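Local coordinates for protein ochratoxinase (PDB 4C65) that hydrolyses ochratoxin A to ochratoxin alpha and L-phenylalanine as a zinc-dependent carboxypeptidase of the amidohydrolase superfamily that works as a homooctamer, at residues W66-H71 against T330-T335; L143-G148 against F220-P225; I203-S208 against R240-H245; G251-I256 against D270-E275. All blocks are in the same frame, centred on the assembly; numbering follows the deposited sequence. Where two conformers were deposited one is given.

Interactions 1 and 3 lie in the core of the twisted TIM barrel and hold zinc ligands. Both reach the same parallel sheet, through strand 331-332 and strands 203-206 and 242-246. Interaction 1 joins 66-71 to 330-335 by a carboxylate gripping backbone and hydroxyl donors. Interaction 3 pairs two neighbouring strands by regular backbone bonds. Interaction 2 is a buried loop contact farther out, built on glutamine amides, a water and a phenylalanine ring. It touches interaction 3 where Leu-143 pairs with strand 203-206. Interaction 4 is helix packing in the outer layer, apolar within and charged at its margin. Its helix 249-258 follows strand 242-246 in the chain, and Ala-255 packs on Ala-244.

Interaction 1 of 4, residues W66-H71 against T330-T335; sequences WDCHMH and TIALGT
Asp-67 and Thr-335 meet with their side chains crossing at about a right angle. Both carboxylate oxygens of Asp-67 are turned to Thr-335. OD1 of Asp-67 takes the backbone N of Thr-335 at 3.0 Å, through its syn lone pair. OD2 of Asp-67 accepts from Thr-335 OG1, modelled at a doubtfully short 2.4 Å. OG1 of Thr-335 stands beside its own backbone N (chi1 -55°), which presents both donors to one carboxylate. OD1 of Asp-67 also accepts from His-69 N at 3.0 Å, on its anti side and 30° out of the carboxylate plane. This makes an Asx turn round the chain corner at Cys-68. There Cys-68 N bonds to Leu-333 O at 2.9 Å, and Cys-68 SG rests on Ala-332 CB at 4.0 Å. His-69 puts its CB 3.8 Å from Gly-334 CA, but its ring leads away, and its ND1 bonds to Glu-264. His-69 and His-71 bind the first zinc, and active-site Asp-336 directly follows Thr-335. The contact thus ties the first barrel strand to the last. Two backbone N-H groups on OD1, with the hydroxyl a third, doubtfully modelled donor, would tend to stabilise the charged form of buried Asp-67 and would hold the turn that leads into the zinc ligand His-69.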
loop_
_atom_site.group_PDB
_atom_site.type_symbol
_atom_site.label_atom_id
_atom_site.label_comp_id
_atom_site.label_asym_id
_atom_site.label_seq_id
_atom_site.Cartn_x
_atom_site.Cartn_y
_atom_site.Cartn_z
ATOM N N TRP A 66 18.262 -41.224 -8.326
ATOM C CA TRP A 66 17.457 -40.010 -8.459
ATOM C C TRP A 66 16.103 -40.223 -7.794
ATOM O O TRP A 66 15.565 -41.326 -7.806
ATOM C CB TRP A 66 17.154 -39.698 -9.902
ATOM C CG TRP A 66 18.232 -39.030 -10.663
ATOM C CD1 TRP A 66 19.453 -39.529 -10.949
ATOM C CD2 TRP A 66 18.142 -37.773 -11.341
ATOM N NE1 TRP A 66 20.163 -38.630 -11.715
ATOM C CE2 TRP A 66 19.373 -37.545 -11.966
ATOM C CE3 TRP A 66 17.142 -36.807 -11.458
ATOM C CZ2 TRP A 66 19.642 -36.386 -12.676
ATOM C CZ3 TRP A 66 17.406 -35.666 -12.192
ATOM C CH2 TRP A 66 18.646 -35.475 -12.801
ATOM N N ASP A 67 15.574 -39.174 -7.173
ATOM C CA ASP A 67 14.155 -39.105 -6.934
ATOM C C ASP A 67 13.628 -37.877 -7.634
ATOM O O ASP A 67 14.131 -36.766 -7.411
ATOM C CB ASP A 67 13.817 -39.084 -5.462
ATOM C CG ASP A 67 12.349 -39.427 -5.222
ATOM O OD1 ASP A 67 11.483 -38.528 -5.442
ATOM O OD2 ASP A 67 12.086 -40.584 -4.841
ATOM N N CYS A 68 12.618 -38.084 -8.475
ATOM C CA CYS A 68 12.114 -37.038 -9.334
ATOM C C CYS A 68 10.898 -36.308 -8.796
ATOM O O CYS A 68 10.293 -35.505 -9.508
ATOM C CB CYS A 68 11.803 -37.624 -10.693
ATOM S SG CYS A 68 13.264 -38.333 -11.489
ATOM N N HIS A 69 10.521 -36.587 -7.558
ATOM C CA HIS A 69 9.423 -35.873 -6.943
ATOM C C HIS A 69 9.645 -35.601 -5.452
ATOM O O HIS A 69 9.077 -36.267 -4.609
ATOM C CB HIS A 69 8.098 -36.609 -7.140
ATOM C CG HIS A 69 6.908 -35.719 -6.956
ATOM N ND1 HIS A 69 5.894 -35.642 -7.879
ATOM C CD2 HIS A 69 6.610 -34.806 -6.001
ATOM C CE1 HIS A 69 5.001 -34.753 -7.479
ATOM N NE2 HIS A 69 5.415 -34.227 -6.349
ATOM N N MET A 70 10.463 -34.602 -5.157
ATOM C CA MET A 70 10.742 -34.202 -3.789
ATOM C C MET A 70 10.133 -32.835 -3.546
ATOM O O MET A 70 9.809 -32.130 -4.478
ATOM C CB MET A 70 12.247 -34.155 -3.557
ATOM C CG MET A 70 12.986 -35.475 -3.823
ATOM S SD MET A 70 12.329 -36.856 -2.884
ATOM C CE MET A 70 12.860 -36.349 -1.243
ATOM N N HIS A 71 9.921 -32.483 -2.290
ATOM C CA HIS A 71 9.506 -31.137 -1.964
ATOM C C HIS A 71 10.333 -30.602 -0.804
ATOM O O HIS A 71 10.368 -31.180 0.265
ATOM C CB HIS A 71 7.995 -31.023 -1.715
ATOM C CG HIS A 71 7.457 -31.984 -0.698
ATOM N ND1 HIS A 71 6.598 -33.013 -1.030
ATOM C CD2 HIS A 71 7.615 -32.053 0.648
ATOM C CE1 HIS A 71 6.264 -33.684 0.062
ATOM N NE2 HIS A 71 6.879 -33.129 1.092
ATOM N N THR A 330 7.986 -44.208 -21.041
ATOM C CA THR A 330 9.214 -43.964 -20.313
ATOM C C THR A 330 8.908 -43.488 -18.881
ATOM O O THR A 330 8.194 -42.498 -18.694
ATOM C CB THR A 330 10.043 -42.885 -20.998
ATOM O OG1 THR A 330 10.288 -43.264 -22.342
ATOM C CG2 THR A 330 11.361 -42.689 -20.278
ATOM N N ILE A 331 9.450 -44.190 -17.896
ATOM C CA ILE A 331 9.098 -43.965 -16.520
ATOM C C ILE A 331 10.311 -43.558 -15.707
ATOM O O ILE A 331 11.419 -44.033 -15.938
ATOM C CB ILE A 331 8.450 -45.238 -15.944
ATOM C CG1 ILE A 331 7.121 -45.464 -16.654
ATOM C CG2 ILE A 331 8.194 -45.123 -14.444
ATOM C CD1 ILE A 331 6.804 -46.910 -16.834
ATOM N N ALA A 332 10.092 -42.664 -14.750
ATOM C CA ALA A 332 11.089 -42.366 -13.731
ATOM C C ALA A 332 10.405 -42.414 -12.381
ATOM O O ALA A 332 9.168 -42.380 -12.292
ATOM C CB ALA A 332 11.732 -41.022 -13.960
ATOM N N LEU A 333 11.203 -42.543 -11.330
ATOM C CA LEU A 333 10.666 -42.743 -9.992
ATOM C C LEU A 333 10.689 -41.455 -9.176
ATOM O O LEU A 333 11.660 -40.698 -9.204
ATOM C CB LEU A 333 11.438 -43.833 -9.222
ATOM C CG LEU A 333 11.385 -45.225 -9.825
ATOM C CD1 LEU A 333 11.953 -46.237 -8.855
ATOM C CD2 LEU A 333 9.972 -45.638 -10.208
ATOM N N GLY A 334 9.590 -41.232 -8.450
ATOM C CA GLY A 334 9.447 -40.116 -7.541
ATOM C C GLY A 334 8.598 -40.563 -6.400
ATOM O O GLY A 334 7.722 -41.396 -6.567
ATOM N N THR A 335 8.839 -39.975 -5.234
ATOM C CA THR A 335 8.217 -40.426 -3.983
ATOM C C THR A 335 7.149 -39.467 -3.454
ATOM O O THR A 335 6.172 -39.885 -2.819
ATOM C CB THR A 335 9.318 -40.632 -2.933
ATOM O OG1 THR A 335 10.297 -41.526 -3.464
ATOM C CG2 THR A 335 8.759 -41.243 -1.656
#

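Interaction 2 of 4, residues L143-G148 against F220-P225; sequences LSQTAG and FAQFSP
Gln-145 and Phe-223 are joined by the one direct hydrogen bond between the two segments. Phe-223 N gives its hydrogen to Gln-145 OE1 at 2.8 Å. The bond is nearly straight (170°) and uses a lone pair in the plane of the amide carbonyl. CG of Gln-145 lies between the backbone N and the carbonyl carbon (chi1 56°), and the chain is extended beyond it. Gln-145 NE2 bonds to Thr-146 O at 2.8 Å, so rotation of the amide is fixed from both ends. A water accepts from Gln-145 N and donates to Gln-222 OE1, 2.9 Å from each. OE1 of Gln-222 also accepts from His-149 N, and its NE2 bonds to Asp-216.

Both segments are loops of the TIM-barrel domain beside strand 203-206, with which Leu-143 pairs through backbone bonds. Gln-222 and Leu-143 come near the zinc ligands His-245 and Lys-204. Gln-145 to Gly-148 form a type II beta turn. Gly-148 N closes it on Gln-145 O, which also accepts from Ser-144 OG. Segment 220-225 leads to Ser-224, the N-cap of helix 225-237. Arg-193 of a second subunit packs on Gln-145 and Ala-147.

Packing contacts surround these bonds. The flat end of Gln-222 lies against Gly-148, with OE1 3.2 Å from Gly-148 CA. The Phe-223 ring has Gln-145 CB over one face, 4.0 Å above the plane and offset toward the rim. Leu-143 O lies at the ring edge, 3.6 Å from Phe-223 CE2. Phe-223 CZ reaches Ser-144 C, 3.4 Å away.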
loop_
_atom_site.group_PDB
_atom_site.type_symbol
_atom_site.label_atom_id
_atom_site.label_comp_id
_atom_site.label_asym_id
_atom_site.label_seq_id
_atom_site.Cartn_x
_atom_site.Cartn_y
_atom_site.Cartn_z
ATOM N N LEU A 143 3.471 -23.748 -9.383
ATOM C CA LEU A 143 2.525 -22.771 -9.860
ATOM C C LEU A 143 1.092 -23.301 -9.785
ATOM O O LEU A 143 0.811 -24.408 -10.211
ATOM C CB LEU A 143 2.832 -22.368 -11.292
ATOM C CG LEU A 143 4.232 -21.917 -11.684
ATOM C CD1 LEU A 143 4.178 -21.218 -13.032
ATOM C CD2 LEU A 143 4.853 -20.992 -10.661
ATOM N N SER A 144 0.187 -22.476 -9.271
ATOM C CA SER A 144 -1.203 -22.830 -9.112
ATOM C C SER A 144 -2.101 -21.653 -9.415
ATOM O O SER A 144 -1.726 -20.499 -9.238
ATOM C CB SER A 144 -1.448 -23.284 -7.692
ATOM O OG SER A 144 -2.789 -23.662 -7.475
ATOM N N GLN A 145 -3.290 -21.940 -9.912
ATOM C CA GLN A 145 -4.331 -20.932 -9.998
ATOM C C GLN A 145 -4.881 -20.678 -8.594
ATOM O O GLN A 145 -4.735 -21.513 -7.715
ATOM C CB GLN A 145 -5.455 -21.390 -10.939
ATOM C CG GLN A 145 -6.081 -22.720 -10.554
ATOM C CD GLN A 145 -7.421 -22.909 -11.166
ATOM O OE1 GLN A 145 -7.546 -23.429 -12.275
ATOM N NE2 GLN A 145 -8.451 -22.487 -10.458
ATOM N N THR A 146 -5.530 -19.531 -8.423
ATOM C CA THR A 146 -6.389 -19.310 -7.280
ATOM C C THR A 146 -7.405 -20.438 -7.225
ATOM O O THR A 146 -7.954 -20.853 -8.245
ATOM C CB THR A 146 -7.107 -17.954 -7.386
ATOM O OG1 THR A 146 -6.151 -16.909 -7.236
ATOM C CG2 THR A 146 -8.167 -17.797 -6.310
ATOM N N ALA A 147 -7.619 -20.963 -6.020
ATOM C CA ALA A 147 -8.501 -22.152 -5.832
ATOM C C ALA A 147 -7.960 -23.419 -6.496
ATOM O O ALA A 147 -8.692 -24.361 -6.759
ATOM C CB ALA A 147 -9.924 -21.867 -6.320
ATOM N N GLY A 148 -6.661 -23.428 -6.760
ATOM C CA GLY A 148 -5.995 -24.627 -7.285
ATOM C C GLY A 148 -5.336 -25.415 -6.179
ATOM O O GLY A 148 -5.498 -25.113 -5.003
ATOM N N PHE A 220 -10.919 -32.725 -12.033
ATOM C CA PHE A 220 -11.054 -31.520 -12.838
ATOM C C PHE A 220 -9.701 -30.905 -13.143
ATOM O O PHE A 220 -8.792 -30.906 -12.315
ATOM C CB PHE A 220 -11.930 -30.461 -12.149
ATOM C CG PHE A 220 -13.295 -30.933 -11.760
ATOM C CD1 PHE A 220 -13.928 -31.979 -12.433
ATOM C CD2 PHE A 220 -13.977 -30.301 -10.708
ATOM C CE1 PHE A 220 -15.168 -32.397 -12.039
ATOM C CE2 PHE A 220 -15.227 -30.719 -10.319
ATOM C CZ PHE A 220 -15.826 -31.767 -10.991
ATOM N N ALA A 221 -9.575 -30.390 -14.354
ATOM C CA ALA A 221 -8.349 -29.763 -14.816
ATOM C C ALA A 221 -8.186 -28.430 -14.124
ATOM O O ALA A 221 -9.157 -27.864 -13.639
ATOM C CB ALA A 221 -8.401 -29.558 -16.330
ATOM N N GLN A 222 -6.949 -27.950 -14.052
ATOM C CA GLN A 222 -6.639 -26.644 -13.440
ATOM C C GLN A 222 -5.727 -25.839 -14.343
ATOM O O GLN A 222 -4.889 -26.414 -15.045
ATOM C CB GLN A 222 -5.992 -26.823 -12.077
ATOM C CG GLN A 222 -6.972 -27.207 -10.993
ATOM C CD GLN A 222 -6.354 -27.223 -9.623
ATOM O OE1 GLN A 222 -5.183 -26.880 -9.423
ATOM N NE2 GLN A 222 -7.126 -27.687 -8.668
ATOM N N PHE A 223 -5.897 -24.511 -14.287
ATOM C CA PHE A 223 -5.397 -23.564 -15.299
ATOM C C PHE A 223 -6.173 -23.763 -16.602
ATOM O O PHE A 223 -6.665 -24.840 -16.881
ATOM C CB PHE A 223 -3.890 -23.719 -15.558
ATOM C CG PHE A 223 -3.009 -23.059 -14.520
ATOM C CD1 PHE A 223 -3.069 -21.693 -14.318
ATOM C CD2 PHE A 223 -2.071 -23.799 -13.803
ATOM C CE1 PHE A 223 -2.235 -21.084 -13.398
ATOM C CE2 PHE A 223 -1.250 -23.195 -12.876
ATOM C CZ PHE A 223 -1.342 -21.845 -12.673
ATOM N N SER A 224 -6.285 -22.701 -17.386
ATOM C CA SER A 224 -6.826 -22.774 -18.718
ATOM C C SER A 224 -5.758 -23.344 -19.637
ATOM O O SER A 224 -4.583 -23.197 -19.362
ATOM C CB SER A 224 -7.209 -21.376 -19.211
ATOM O OG SER A 224 -6.074 -20.559 -19.369
ATOM N N PRO A 225 -6.173 -23.917 -20.776
ATOM C CA PRO A 225 -5.200 -24.274 -21.811
ATOM C C PRO A 225 -4.339 -23.088 -22.263
ATOM O O PRO A 225 -3.177 -23.280 -22.547
ATOM C CB PRO A 225 -6.077 -24.788 -22.970
ATOM C CG PRO A 225 -7.327 -25.265 -22.321
ATOM C CD PRO A 225 -7.539 -24.346 -21.128
HETATM O O HOH W 1 -3.501 -24.746 -10.517
#

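Interaction 3 of 4, residues I203-S208 against R240-H245; sequences IKVMAS and RIVSAH
His-245 meets strand 203-206 and the residues after it from CB to the CD2 side of its ring. His-245 CB lies 3.6 Å from Val-205 O and 3.8 Å from Met-206 SD. In one of two modelled lysine conformers, Lys-204 CE is 4.0 Å from His-245 CB. His-245 CG stands anti to the backbone N (chi1 166°) and comes 4.0 Å from Met-206 SD. Met-206 SD approaches the His-245 ring obliquely, 4.4 Å from its centroid and 30° off the normal. Farther out, His-245 CD2 reaches Ser-208 O at 3.4 Å, and that oxygen lies near the ring plane at the edge. At the tip, NE2 bonds to Gly-209 O.

The two strands run parallel, with Met-206 paired to His-245 and Lys-204 to Ser-243. Backbone bonds alternate between them. His-245 N donates to Val-205 O at 3.0 Å, and Ala-207 N donates to His-245 O. This is a beta-alpha-beta crossover of the barrel, with helix 225-237 between the strands. Ile-203, Val-205, Val-242 and Ala-244 share the other face of the sheet. There Val-205 CG2 packs on Ala-244 CB at 3.8 Å.

Lys-204, an active-site residue, binds both zincs, and its NZ also bonds to Leu-115 O. His-245 binds the second zinc. OG of Ser-243 bonds to Glu-264, the residue that holds His-69. The regular strand pairing therefore sets Lys-204 and His-245 on one face, while the bond from NE2 to Gly-209 O limits the turning of the His-245 ring.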
loop_
_atom_site.group_PDB
_atom_site.type_symbol
_atom_site.label_atom_id
_atom_site.label_comp_id
_atom_site.label_asym_id
_atom_site.label_seq_id
_atom_site.Cartn_x
_atom_site.Cartn_y
_atom_site.Cartn_z
ATOM N N ILE A 203 10.093 -26.401 -14.283
ATOM C CA ILE A 203 8.868 -25.705 -13.869
ATOM C C ILE A 203 7.788 -26.707 -13.503
ATOM O O ILE A 203 7.561 -27.685 -14.214
ATOM C CB ILE A 203 8.361 -24.712 -14.945
ATOM C CG1 ILE A 203 9.403 -23.639 -15.231
ATOM C CG2 ILE A 203 7.059 -24.026 -14.494
ATOM C CD1 ILE A 203 9.738 -22.750 -14.046
ATOM N N LYS A 204 7.105 -26.452 -12.394
ATOM C CA LYS A 204 6.004 -27.319 -11.933
ATOM C C LYS A 204 4.683 -26.568 -11.913
ATOM O O LYS A 204 4.586 -25.507 -11.317
ATOM C CB LYS A 204 6.331 -27.863 -10.532
ATOM C CG LYS A 204 5.167 -28.346 -9.689
ATOM C CD LYS A 204 4.790 -29.790 -9.900
ATOM C CE LYS A 204 3.844 -30.035 -8.681
ATOM N NZ LYS A 204 4.325 -29.883 -7.232
ATOM N N VAL A 205 3.645 -27.174 -12.508
ATOM C CA VAL A 205 2.272 -26.632 -12.454
ATOM C C VAL A 205 1.311 -27.616 -11.800
ATOM O O VAL A 205 1.539 -28.828 -11.827
ATOM C CB VAL A 205 1.680 -26.311 -13.835
ATOM C CG1 VAL A 205 2.507 -25.257 -14.503
ATOM C CG2 VAL A 205 1.607 -27.538 -14.727
ATOM N N MET A 206 0.250 -27.067 -11.198
ATOM C CA MET A 206 -0.867 -27.851 -10.726
ATOM C C MET A 206 -1.865 -27.810 -11.875
ATOM O O MET A 206 -2.405 -26.768 -12.207
ATOM C CB MET A 206 -1.445 -27.243 -9.462
ATOM C CG MET A 206 -0.443 -27.083 -8.322
ATOM S SD MET A 206 0.371 -28.618 -7.828
ATOM C CE MET A 206 0.951 -28.163 -6.178
ATOM N N ALA A 207 -2.071 -28.960 -12.493
ATOM C CA ALA A 207 -2.916 -29.068 -13.652
ATOM C C ALA A 207 -4.169 -29.855 -13.342
ATOM O O ALA A 207 -4.962 -30.147 -14.238
ATOM C CB ALA A 207 -2.148 -29.700 -14.786
ATOM N N SER A 208 -4.356 -30.205 -12.074
ATOM C CA SER A 208 -5.623 -30.752 -11.613
ATOM C C SER A 208 -5.727 -30.634 -10.109
ATOM O O SER A 208 -4.786 -30.212 -9.443
ATOM C CB SER A 208 -5.802 -32.212 -12.081
ATOM O OG SER A 208 -5.031 -33.076 -11.299
ATOM N N ARG A 240 13.843 -25.013 -20.038
ATOM C CA ARG A 240 13.237 -25.823 -18.994
ATOM C C ARG A 240 12.030 -26.570 -19.612
ATOM O O ARG A 240 11.394 -26.080 -20.530
ATOM C CB ARG A 240 12.759 -24.979 -17.854
ATOM C CG ARG A 240 13.799 -24.680 -16.803
ATOM C CD ARG A 240 14.948 -23.833 -17.316
ATOM N NE ARG A 240 15.715 -23.324 -16.192
ATOM C CZ ARG A 240 16.783 -22.537 -16.278
ATOM N NH1 ARG A 240 17.265 -22.152 -17.447
ATOM N NH2 ARG A 240 17.346 -22.120 -15.161
ATOM N N ILE A 241 11.722 -27.732 -19.054
ATOM C CA ILE A 241 10.465 -28.374 -19.315
ATOM C C ILE A 241 9.528 -28.206 -18.100
ATOM O O ILE A 241 9.947 -27.733 -17.036
ATOM C CB ILE A 241 10.651 -29.848 -19.619
ATOM C CG1 ILE A 241 11.293 -30.564 -18.433
ATOM C CG2 ILE A 241 11.462 -30.007 -20.902
ATOM C CD1 ILE A 241 11.032 -32.048 -18.419
ATOM N N VAL A 242 8.247 -28.510 -18.312
ATOM C CA VAL A 242 7.256 -28.330 -17.287
ATOM C C VAL A 242 6.812 -29.691 -16.836
ATOM O O VAL A 242 6.562 -30.587 -17.643
ATOM C CB VAL A 242 6.045 -27.541 -17.802
ATOM C CG1 VAL A 242 4.936 -27.537 -16.772
ATOM C CG2 VAL A 242 6.444 -26.133 -18.178
ATOM N N SER A 243 6.725 -29.839 -15.529
ATOM C CA SER A 243 6.162 -31.006 -14.920
ATOM C C SER A 243 4.796 -30.621 -14.414
ATOM O O SER A 243 4.636 -29.588 -13.753
ATOM C CB SER A 243 7.037 -31.458 -13.742
ATOM O OG SER A 243 6.421 -32.521 -13.028
ATOM N N ALA A 244 3.819 -31.480 -14.675
ATOM C CA ALA A 244 2.441 -31.223 -14.325
ATOM C C ALA A 244 1.894 -32.259 -13.345
ATOM O O ALA A 244 1.899 -33.452 -13.637
ATOM C CB ALA A 244 1.605 -31.244 -15.584
ATOM N N HIS A 245 1.425 -31.775 -12.190
ATOM C CA HIS A 245 0.592 -32.532 -11.276
ATOM C C HIS A 245 -0.744 -32.800 -11.951
ATOM O O HIS A 245 -1.515 -31.877 -12.195
ATOM C CB HIS A 245 0.428 -31.736 -9.985
ATOM C CG HIS A 245 -0.650 -32.225 -9.078
ATOM N ND1 HIS A 245 -0.370 -32.865 -7.895
ATOM C CD2 HIS A 245 -1.999 -32.087 -9.121
ATOM C CE1 HIS A 245 -1.499 -33.152 -7.270
ATOM N NE2 HIS A 245 -2.504 -32.680 -7.987
#

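Interaction 4 of 4, residues G251-I256 against D270-E275; sequences GIMAAI and DEEVWE
Ile-252 and Val-273 form the buried apolar part of this contact, their side chains crossing at about a right angle. CG2 of Ile-252 points into the fork of the valine. Ile-252 CG2 lies 3.7 Å from Val-273 CG1 and 3.9 Å from Val-273 CG2. Ile-256, one turn on, touches more loosely, with CD1 4.3 Å from Val-273 CG1. These residues are buried, and Ile-252 and Ile-256 also pack on Leu-263 of strand 262-263.

The solvent side is different: a single close methyl-to-carboxylate touch with little else. The Met-253 chain folds back, and chi3 (-79°) brings CE to 3.3 Å from Glu-272 OE2. Met-253 SD stays 4.4 Å from Val-273 CG2. Glu-272 is exposed and extended beyond CG, and its OE1 makes a salt bridge with Lys-249. Asp-270 also pairs with Lys-249 through OD2. Asp-270 OD1 caps the helix start, accepting from Val-273 N at 3.2 Å.

Segments 251-256 and 271-275 are roughly parallel, their axes 11.0 Å apart and 22° different in direction. They belong to consecutive outer helices of the barrel, 249-258 and 271-280. Between these segments the contact is one of van der Waals packing with no direct polar bond. The charges sit at the margin, where the shared lysine probably offsets both acidic groups.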
loop_
_atom_site.group_PDB
_atom_site.type_symbol
_atom_site.label_atom_id
_atom_site.label_comp_id
_atom_site.label_asym_id
_atom_site.label_seq_id
_atom_site.Cartn_x
_atom_site.Cartn_y
_atom_site.Cartn_z
ATOM N N GLY A 251 -7.237 -33.155 -16.796
ATOM C CA GLY A 251 -5.979 -32.495 -16.481
ATOM C C GLY A 251 -4.789 -33.094 -17.213
ATOM O O GLY A 251 -3.942 -32.353 -17.731
ATOM N N ILE A 252 -4.737 -34.426 -17.277
ATOM C CA ILE A 252 -3.695 -35.129 -18.028
ATOM C C ILE A 252 -3.652 -34.651 -19.470
ATOM O O ILE A 252 -2.608 -34.285 -19.972
ATOM C CB ILE A 252 -3.894 -36.654 -18.027
ATOM C CG1 ILE A 252 -3.787 -37.213 -16.607
ATOM C CG2 ILE A 252 -2.860 -37.323 -18.906
ATOM C CD1 ILE A 252 -4.159 -38.688 -16.481
ATOM N N MET A 253 -4.801 -34.647 -20.129
ATOM C CA MET A 253 -4.869 -34.269 -21.542
ATOM C C MET A 253 -4.545 -32.791 -21.758
ATOM O O MET A 253 -3.883 -32.443 -22.725
ATOM C CB MET A 253 -6.239 -34.603 -22.130
ATOM C CG MET A 253 -6.557 -36.096 -22.128
ATOM S SD MET A 253 -5.439 -37.042 -23.178
ATOM C CE MET A 253 -6.199 -36.677 -24.755
ATOM N N ALA A 254 -4.993 -31.933 -20.865
ATOM C CA ALA A 254 -4.690 -30.524 -21.018
ATOM C C ALA A 254 -3.182 -30.285 -20.864
ATOM O O ALA A 254 -2.604 -29.461 -21.581
ATOM C CB ALA A 254 -5.476 -29.688 -20.017
ATOM N N ALA A 255 -2.546 -31.014 -19.951
ATOM C CA ALA A 255 -1.108 -30.857 -19.721
ATOM C C ALA A 255 -0.341 -31.333 -20.947
ATOM O O ALA A 255 0.629 -30.718 -21.350
ATOM C CB ALA A 255 -0.679 -31.614 -18.491
ATOM N N ILE A 256 -0.790 -32.421 -21.552
ATOM C CA ILE A 256 -0.124 -32.978 -22.730
ATOM C C ILE A 256 -0.251 -32.047 -23.942
ATOM O O ILE A 256 0.740 -31.696 -24.571
ATOM C CB ILE A 256 -0.701 -34.369 -23.068
ATOM C CG1 ILE A 256 -0.245 -35.368 -21.992
ATOM C CG2 ILE A 256 -0.286 -34.808 -24.473
ATOM C CD1 ILE A 256 -0.840 -36.756 -22.142
ATOM N N ASP A 270 -4.938 -43.801 -19.259
ATOM C CA ASP A 270 -5.493 -44.984 -19.897
ATOM C C ASP A 270 -4.737 -45.194 -21.191
ATOM O O ASP A 270 -3.720 -44.532 -21.416
ATOM C CB ASP A 270 -6.980 -44.796 -20.165
ATOM C CG ASP A 270 -7.276 -43.574 -21.004
ATOM O OD1 ASP A 270 -6.344 -42.906 -21.491
ATOM O OD2 ASP A 270 -8.482 -43.274 -21.180
ATOM N N GLU A 271 -5.216 -46.103 -22.041
ATOM C CA GLU A 271 -4.515 -46.426 -23.274
ATOM C C GLU A 271 -4.199 -45.192 -24.110
ATOM O O GLU A 271 -3.082 -45.052 -24.588
ATOM C CB GLU A 271 -5.266 -47.464 -24.092
ATOM C CG GLU A 271 -4.405 -47.947 -25.240
ATOM C CD GLU A 271 -5.038 -48.979 -26.169
ATOM O OE1 GLU A 271 -6.050 -49.657 -25.852
ATOM O OE2 GLU A 271 -4.500 -49.128 -27.296
ATOM N N GLU A 272 -5.167 -44.302 -24.275
ATOM C CA GLU A 272 -4.965 -43.090 -25.054
ATOM C C GLU A 272 -3.805 -42.237 -24.518
ATOM O O GLU A 272 -2.980 -41.762 -25.294
ATOM C CB GLU A 272 -6.258 -42.264 -25.090
ATOM C CG GLU A 272 -6.087 -40.878 -25.697
ATOM C CD GLU A 272 -7.395 -40.139 -25.910
ATOM O OE1 GLU A 272 -8.436 -40.551 -25.342
ATOM O OE2 GLU A 272 -7.373 -39.131 -26.637
ATOM N N VAL A 273 -3.746 -42.063 -23.191
ATOM C CA VAL A 273 -2.668 -41.326 -22.518
ATOM C C VAL A 273 -1.286 -41.978 -22.720
ATOM O O VAL A 273 -0.318 -41.292 -23.038
ATOM C CB VAL A 273 -2.929 -41.228 -21.007
ATOM C CG1 VAL A 273 -1.762 -40.566 -20.300
ATOM C CG2 VAL A 273 -4.205 -40.442 -20.737
ATOM N N TRP A 274 -1.206 -43.293 -22.538
ATOM C CA TRP A 274 0.069 -43.997 -22.680
ATOM C C TRP A 274 0.648 -43.785 -24.078
ATOM O O TRP A 274 1.824 -43.430 -24.225
ATOM C CB TRP A 274 -0.068 -45.493 -22.389
ATOM C CG TRP A 274 -0.742 -45.814 -21.074
ATOM C CD1 TRP A 274 -0.629 -45.122 -19.911
ATOM C CD2 TRP A 274 -1.617 -46.921 -20.799
ATOM N NE1 TRP A 274 -1.382 -45.724 -18.927
ATOM C CE2 TRP A 274 -2.000 -46.827 -19.449
ATOM C CE3 TRP A 274 -2.125 -47.969 -21.572
ATOM C CZ2 TRP A 274 -2.881 -47.729 -18.858
ATOM C CZ3 TRP A 274 -2.985 -48.894 -20.970
ATOM C CH2 TRP A 274 -3.353 -48.766 -19.629
ATOM N N GLU A 275 -0.182 -43.973 -25.097
ATOM C CA GLU A 275 0.244 -43.773 -26.480
ATOM C C GLU A 275 0.703 -42.349 -26.742
ATOM O O GLU A 275 1.742 -42.141 -27.371
ATOM C CB GLU A 275 -0.886 -44.136 -27.460
ATOM C CG GLU A 275 -1.148 -45.631 -27.527
ATOM C CD GLU A 275 0.147 -46.423 -27.640
ATOM O OE1 GLU A 275 0.936 -46.118 -28.566
ATOM O OE2 GLU A 275 0.399 -47.320 -26.784
#